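Local coordinates for peptide methionine sulfoxide reductase msrA/msrB (Neisseria meningitidis, PDB 2FY6), which probably acts as the thioredoxin-like domain of PilB, supplying reducing power to its methionine sulfoxide reductase activities through a CxxC disulfide exchange, at residues 44-49 with 85-90; 102-107 with 120-125. All coordinates share one frame; numbering follows the deposited sequence.

Contact 1. Residues 44-49 with 85-90; sequences QTEKWA and YPKLPV. With SO4 (sulfate ion), chain D.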
# COMPACT_ATOMS: atom_id res chain seq x y z
N GLN A 44 10.84 -3.90 -5.97
CA GLN A 44 11.37 -2.66 -5.44
C GLN A 44 10.64 -2.26 -4.15
O GLN A 44 11.26 -1.84 -3.17
CB GLN A 44 11.21 -1.56 -6.47
CG GLN A 44 11.51 -0.17 -5.96
CD GLN A 44 11.23 0.88 -7.02
OE1 GLN A 44 10.08 1.11 -7.39
NE2 GLN A 44 12.29 1.51 -7.51
N THR A 45 9.32 -2.38 -4.16
CA THR A 45 8.53 -2.01 -3.00
C THR A 45 8.83 -2.93 -1.82
O THR A 45 8.83 -2.49 -0.67
CB THR A 45 7.03 -2.05 -3.33
OG1 THR A 45 6.79 -1.22 -4.48
CG2 THR A 45 6.21 -1.53 -2.15
N GLU A 46 9.10 -4.20 -2.09
CA GLU A 46 9.43 -5.15 -1.03
C GLU A 46 10.76 -4.73 -0.41
O GLU A 46 10.93 -4.76 0.82
CB GLU A 46 9.53 -6.57 -1.57
CG GLU A 46 9.91 -7.60 -0.51
CD GLU A 46 10.18 -8.98 -1.08
OE1 GLU A 46 10.78 -9.06 -2.16
OE2 GLU A 46 9.79 -9.98 -0.43
N LYS A 47 11.70 -4.32 -1.26
CA LYS A 47 13.00 -3.87 -0.80
C LYS A 47 12.81 -2.68 0.13
O LYS A 47 13.38 -2.63 1.22
CB LYS A 47 13.87 -3.46 -1.98
CG LYS A 47 15.11 -2.65 -1.58
CD LYS A 47 15.97 -2.36 -2.79
CE LYS A 47 16.98 -1.25 -2.51
NZ LYS A 47 16.30 0.07 -2.41
N TRP A 48 12.01 -1.71 -0.31
CA TRP A 48 11.75 -0.52 0.49
C TRP A 48 11.18 -0.87 1.87
O TRP A 48 11.63 -0.34 2.89
CB TRP A 48 10.77 0.41 -0.24
CG TRP A 48 11.36 1.11 -1.44
CD1 TRP A 48 12.61 0.93 -1.99
CD2 TRP A 48 10.71 2.10 -2.26
NE1 TRP A 48 12.77 1.73 -3.09
CE2 TRP A 48 11.62 2.46 -3.28
CE3 TRP A 48 9.45 2.70 -2.23
CZ2 TRP A 48 11.30 3.40 -4.27
CZ3 TRP A 48 9.13 3.64 -3.21
CH2 TRP A 48 10.06 3.98 -4.21
N ALA A 49 10.20 -1.77 1.89
CA ALA A 49 9.57 -2.19 3.14
C ALA A 49 10.57 -2.74 4.16
O ALA A 49 10.35 -2.63 5.37
CB ALA A 49 8.50 -3.23 2.85
N TYR A 85 7.01 -12.44 -2.87
CA TYR A 85 7.47 -11.20 -2.25
C TYR A 85 7.04 -11.32 -0.79
O TYR A 85 6.21 -10.55 -0.30
CB TYR A 85 6.80 -10.00 -2.94
CG TYR A 85 7.17 -9.89 -4.40
CD1 TYR A 85 8.43 -9.39 -4.78
CD2 TYR A 85 6.31 -10.34 -5.39
CE1 TYR A 85 8.80 -9.36 -6.13
CE2 TYR A 85 6.68 -10.31 -6.74
CZ TYR A 85 7.92 -9.82 -7.10
OH TYR A 85 8.28 -9.82 -8.43
N PRO A 86 7.61 -12.30 -0.09
CA PRO A 86 7.34 -12.61 1.31
C PRO A 86 7.41 -11.46 2.31
O PRO A 86 6.69 -11.47 3.30
CB PRO A 86 8.35 -13.73 1.62
CG PRO A 86 9.49 -13.40 0.73
CD PRO A 86 8.81 -13.03 -0.56
N LYS A 87 8.26 -10.47 2.04
CA LYS A 87 8.38 -9.34 2.95
C LYS A 87 7.56 -8.13 2.54
O LYS A 87 7.67 -7.05 3.13
CB LYS A 87 9.85 -8.96 3.11
CG LYS A 87 10.65 -9.94 3.95
CD LYS A 87 10.11 -9.98 5.38
CE LYS A 87 10.89 -10.95 6.26
NZ LYS A 87 10.37 -10.95 7.65
N LEU A 88 6.72 -8.30 1.51
CA LEU A 88 5.89 -7.21 1.04
C LEU A 88 4.49 -7.35 1.61
O LEU A 88 3.79 -8.33 1.34
CB LEU A 88 5.81 -7.21 -0.49
CG LEU A 88 4.90 -6.15 -1.11
CD1 LEU A 88 5.51 -4.76 -0.89
CD2 LEU A 88 4.72 -6.42 -2.60
N PRO A 89 4.06 -6.38 2.44
CA PRO A 89 2.72 -6.47 3.01
C PRO A 89 1.68 -6.20 1.92
O PRO A 89 1.72 -5.16 1.26
CB PRO A 89 2.71 -5.37 4.07
CG PRO A 89 4.17 -5.18 4.40
CD PRO A 89 4.82 -5.27 3.04
N VAL A 90 0.76 -7.14 1.72
CA VAL A 90 -0.27 -6.97 0.71
C VAL A 90 -1.63 -7.11 1.37
O VAL A 90 -2.14 -8.22 1.54
CB VAL A 90 -0.14 -8.01 -0.42
CG1 VAL A 90 -1.28 -7.85 -1.41
CG2 VAL A 90 1.19 -7.83 -1.14
S SO4 D . 15.64 1.45 -5.87
O1 SO4 D . 15.80 2.69 -6.74
O2 SO4 D . 17.01 0.79 -5.78
O3 SO4 D . 15.31 1.90 -4.56
O4 SO4 D . 14.85 0.56 -6.63
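Glu46 OE2 accepts the backbone N-H of Lys87 at 2.9 Å from OE2 to N, with the N-H...O angle at 163° and the bond using the oxygen's anti lone pair, away from OE1. That N-H lies in the type I beta turn Tyr85-Leu88, which closes on itself through Leu88 N and Tyr85 O, and the carboxylate reaches the turn from the helix side. Glu46 gets there because CG stands anti to the backbone N (chi1 178°) and the chain runs out extended from the helix. Its other oxygen, OE1, meets the edge of the Tyr85 ring near the ring plane, 3.5 Å from Tyr85 CD1, with carboxylate and ring planes 66° apart. Closer to the backbones the contact turns apolar: Glu46 CB sits 3.9 Å from Leu88 CB, and Thr45 CG2 meets Leu88 CD1 at 3.5 Å, the two side chains passing each other obliquely. In the thioredoxin fold helix 42-50 packs against the central sheet, and this loop enters strand 90-92 beside it; Leu88 and Thr45 both rest on Thr61 of strand 58-63. Thr45 OG1 is held by Lys29 NZ and Glu41 O. Further along the helix, Ala49 CB makes a looser apolar contact with Pro89 CD at 4.2 Å. On a different flank, away from the loop, the helix holds a sulfate, probably from the crystallisation liquor. Trp48 NE1 donates to its O3 at 2.9 Å, the oxygen lying in the ring plane at the indole edge, and Lys47 NZ reaches the same sulfate O3 at 3.0 Å. Gln44 lays CG over one face of the Trp48 ring, while its NE2 donates to sulfate O4 at 2.9 Å.

Contact 2. Residues 102-107 with 120-125; sequences LNISVY and QRIVKG
Ile122 meets the loop 102-107 with two separate branches. Its CD1 lies 3.9 Å from Leu102 CB and close to the carbonyl oxygen of that residue, while its CG2 touches Ile104 CD1 at 3.8 Å, the two isoleucines crossing at a slant. In this thioredoxin fold, strand 119-124 is the sheet's outermost strand at this end, and the touching parts, 102-106 and 122-125, run in nearly the same direction, 9° apart, as the loop passes from helix 97-101 to strand 109-113. With chi1 of Ile122 at -61°, CG1 lies beside the backbone N and carries CD1 out to Leu102, while CG2, anti to the N, is left to meet Ile104. Further along, Val106 CG1 packs against Lys124 CB at 3.8 Å, with the side chains at about a right angle. The lysine's amine end bends off away from the loop.

One shell out, Asn103, with positive phi, closes helix 97-101 in a Schellman motif and turns the chain between Leu102 and Ile104. Both of those side chains also pack on Phe30 of strand 26-31, with Leu102 reaching Ala111 and Ile104 reaching Ser109 on strand 109-113. The same strand holds 119-124 through backbone bonds, Val123 with Trp110, and Gln120 and Arg121 both with Leu112 at a classic beta bulge. At the far end of the contact, a chi1 of 68° puts Val106 CG1 between its own backbone N and carbonyl carbon, 4.0 Å from Gly125 N.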
# COMPACT_ATOMS: atom_id res chain seq x y z
N LEU A 102 -10.35 7.49 -0.43
CA LEU A 102 -9.26 8.40 -0.79
C LEU A 102 -9.35 8.87 -2.23
O LEU A 102 -8.52 9.66 -2.69
CB LEU A 102 -7.91 7.72 -0.56
CG LEU A 102 -7.62 7.24 0.86
CD1 LEU A 102 -6.17 6.76 0.95
CD2 LEU A 102 -7.86 8.36 1.84
N ASN A 103 -10.35 8.38 -2.95
CA ASN A 103 -10.55 8.74 -4.35
C ASN A 103 -9.37 8.34 -5.23
O ASN A 103 -8.95 9.09 -6.11
CB ASN A 103 -10.81 10.25 -4.46
CG ASN A 103 -11.33 10.65 -5.82
OD1 ASN A 103 -12.36 10.14 -6.27
ND2 ASN A 103 -10.63 11.56 -6.49
N ILE A 104 -8.82 7.16 -4.96
CA ILE A 104 -7.71 6.65 -5.76
C ILE A 104 -8.29 6.22 -7.10
O ILE A 104 -9.28 5.49 -7.13
CB ILE A 104 -7.06 5.42 -5.08
CG1 ILE A 104 -6.48 5.82 -3.72
CG2 ILE A 104 -5.98 4.83 -5.99
CD1 ILE A 104 -5.39 6.87 -3.81
N SER A 105 -7.69 6.66 -8.20
CA SER A 105 -8.19 6.32 -9.53
C SER A 105 -7.13 5.80 -10.50
O SER A 105 -7.47 5.25 -11.55
CB SER A 105 -8.88 7.53 -10.15
OG SER A 105 -7.94 8.57 -10.37
N VAL A 106 -5.86 5.98 -10.17
CA VAL A 106 -4.78 5.53 -11.04
C VAL A 106 -3.79 4.69 -10.24
O VAL A 106 -3.67 4.86 -9.02
CB VAL A 106 -4.04 6.73 -11.68
CG1 VAL A 106 -3.28 7.52 -10.62
CG2 VAL A 106 -3.09 6.25 -12.77
N TYR A 107 -3.10 3.78 -10.92
CA TYR A 107 -2.12 2.91 -10.27
C TYR A 107 -0.75 2.98 -10.93
O TYR A 107 -0.64 3.05 -12.15
CB TYR A 107 -2.58 1.45 -10.30
CG TYR A 107 -3.78 1.13 -9.44
CD1 TYR A 107 -3.87 1.58 -8.13
CD2 TYR A 107 -4.81 0.32 -9.93
CE1 TYR A 107 -4.94 1.24 -7.32
CE2 TYR A 107 -5.89 -0.04 -9.13
CZ TYR A 107 -5.95 0.42 -7.83
OH TYR A 107 -7.00 0.05 -7.03
N GLN A 120 -2.56 12.65 5.17
CA GLN A 120 -1.76 13.85 4.98
C GLN A 120 -1.37 14.12 3.53
O GLN A 120 -1.16 15.27 3.16
CB GLN A 120 -0.51 13.77 5.85
CG GLN A 120 -0.80 13.41 7.29
CD GLN A 120 0.44 13.41 8.17
OE1 GLN A 120 1.42 12.72 7.87
NE2 GLN A 120 0.40 14.17 9.26
N ARG A 121 -1.27 13.08 2.71
CA ARG A 121 -0.87 13.27 1.33
C ARG A 121 -1.25 12.09 0.44
O ARG A 121 -1.16 10.93 0.85
CB ARG A 121 0.65 13.50 1.25
CG ARG A 121 1.22 13.79 -0.14
CD ARG A 121 0.84 15.19 -0.63
NE ARG A 121 1.52 15.55 -1.87
CZ ARG A 121 2.78 15.97 -1.97
NH1 ARG A 121 3.54 16.08 -0.89
NH2 ARG A 121 3.29 16.26 -3.16
N ILE A 122 -1.69 12.39 -0.77
CA ILE A 122 -2.05 11.37 -1.73
C ILE A 122 -1.29 11.70 -3.00
O ILE A 122 -1.43 12.79 -3.55
CB ILE A 122 -3.58 11.36 -2.02
CG1 ILE A 122 -4.35 11.06 -0.73
CG2 ILE A 122 -3.91 10.30 -3.07
CD1 ILE A 122 -5.86 11.01 -0.91
N VAL A 123 -0.45 10.77 -3.44
CA VAL A 123 0.35 10.97 -4.64
C VAL A 123 -0.08 10.02 -5.74
O VAL A 123 -0.13 8.81 -5.54
CB VAL A 123 1.85 10.74 -4.35
CG1 VAL A 123 2.68 11.01 -5.60
CG2 VAL A 123 2.30 11.61 -3.20
N LYS A 124 -0.38 10.57 -6.91
CA LYS A 124 -0.79 9.75 -8.04
C LYS A 124 0.43 9.29 -8.84
O LYS A 124 1.34 10.07 -9.10
CB LYS A 124 -1.74 10.55 -8.95
CG LYS A 124 -3.09 10.85 -8.30
CD LYS A 124 -4.00 11.67 -9.21
CE LYS A 124 -3.58 13.13 -9.27
NZ LYS A 124 -2.21 13.32 -9.82
N GLY A 125 0.44 8.01 -9.20
CA GLY A 125 1.54 7.47 -9.97
C GLY A 125 2.66 6.88 -9.15
O GLY A 125 2.62 6.87 -7.91

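From the N terminus, the chain lays down strand 26-31, passes the CxxC sequence at Cys35 and Cys38, consistent with a thioredoxin-type redox site, and enters helix 42-50. Contact 1 then closes a loop of 35 residues holding strand 58-63 and helix 75-80, bringing the approach to strand 90-92 back against helix 42-50. Only after this does contact 2 open: it closes a shorter loop of 12 residues through strand 109-113, tying the exit of helix 97-101 to edge strand 119-124. The two follow in series, neither nested nor crossed. The centres of contact 1 and contact 2 are about 19 Å apart, on opposite sides of the chain's centre; the nearest atoms of contact 1 and contact 2 are about 9 Å apart.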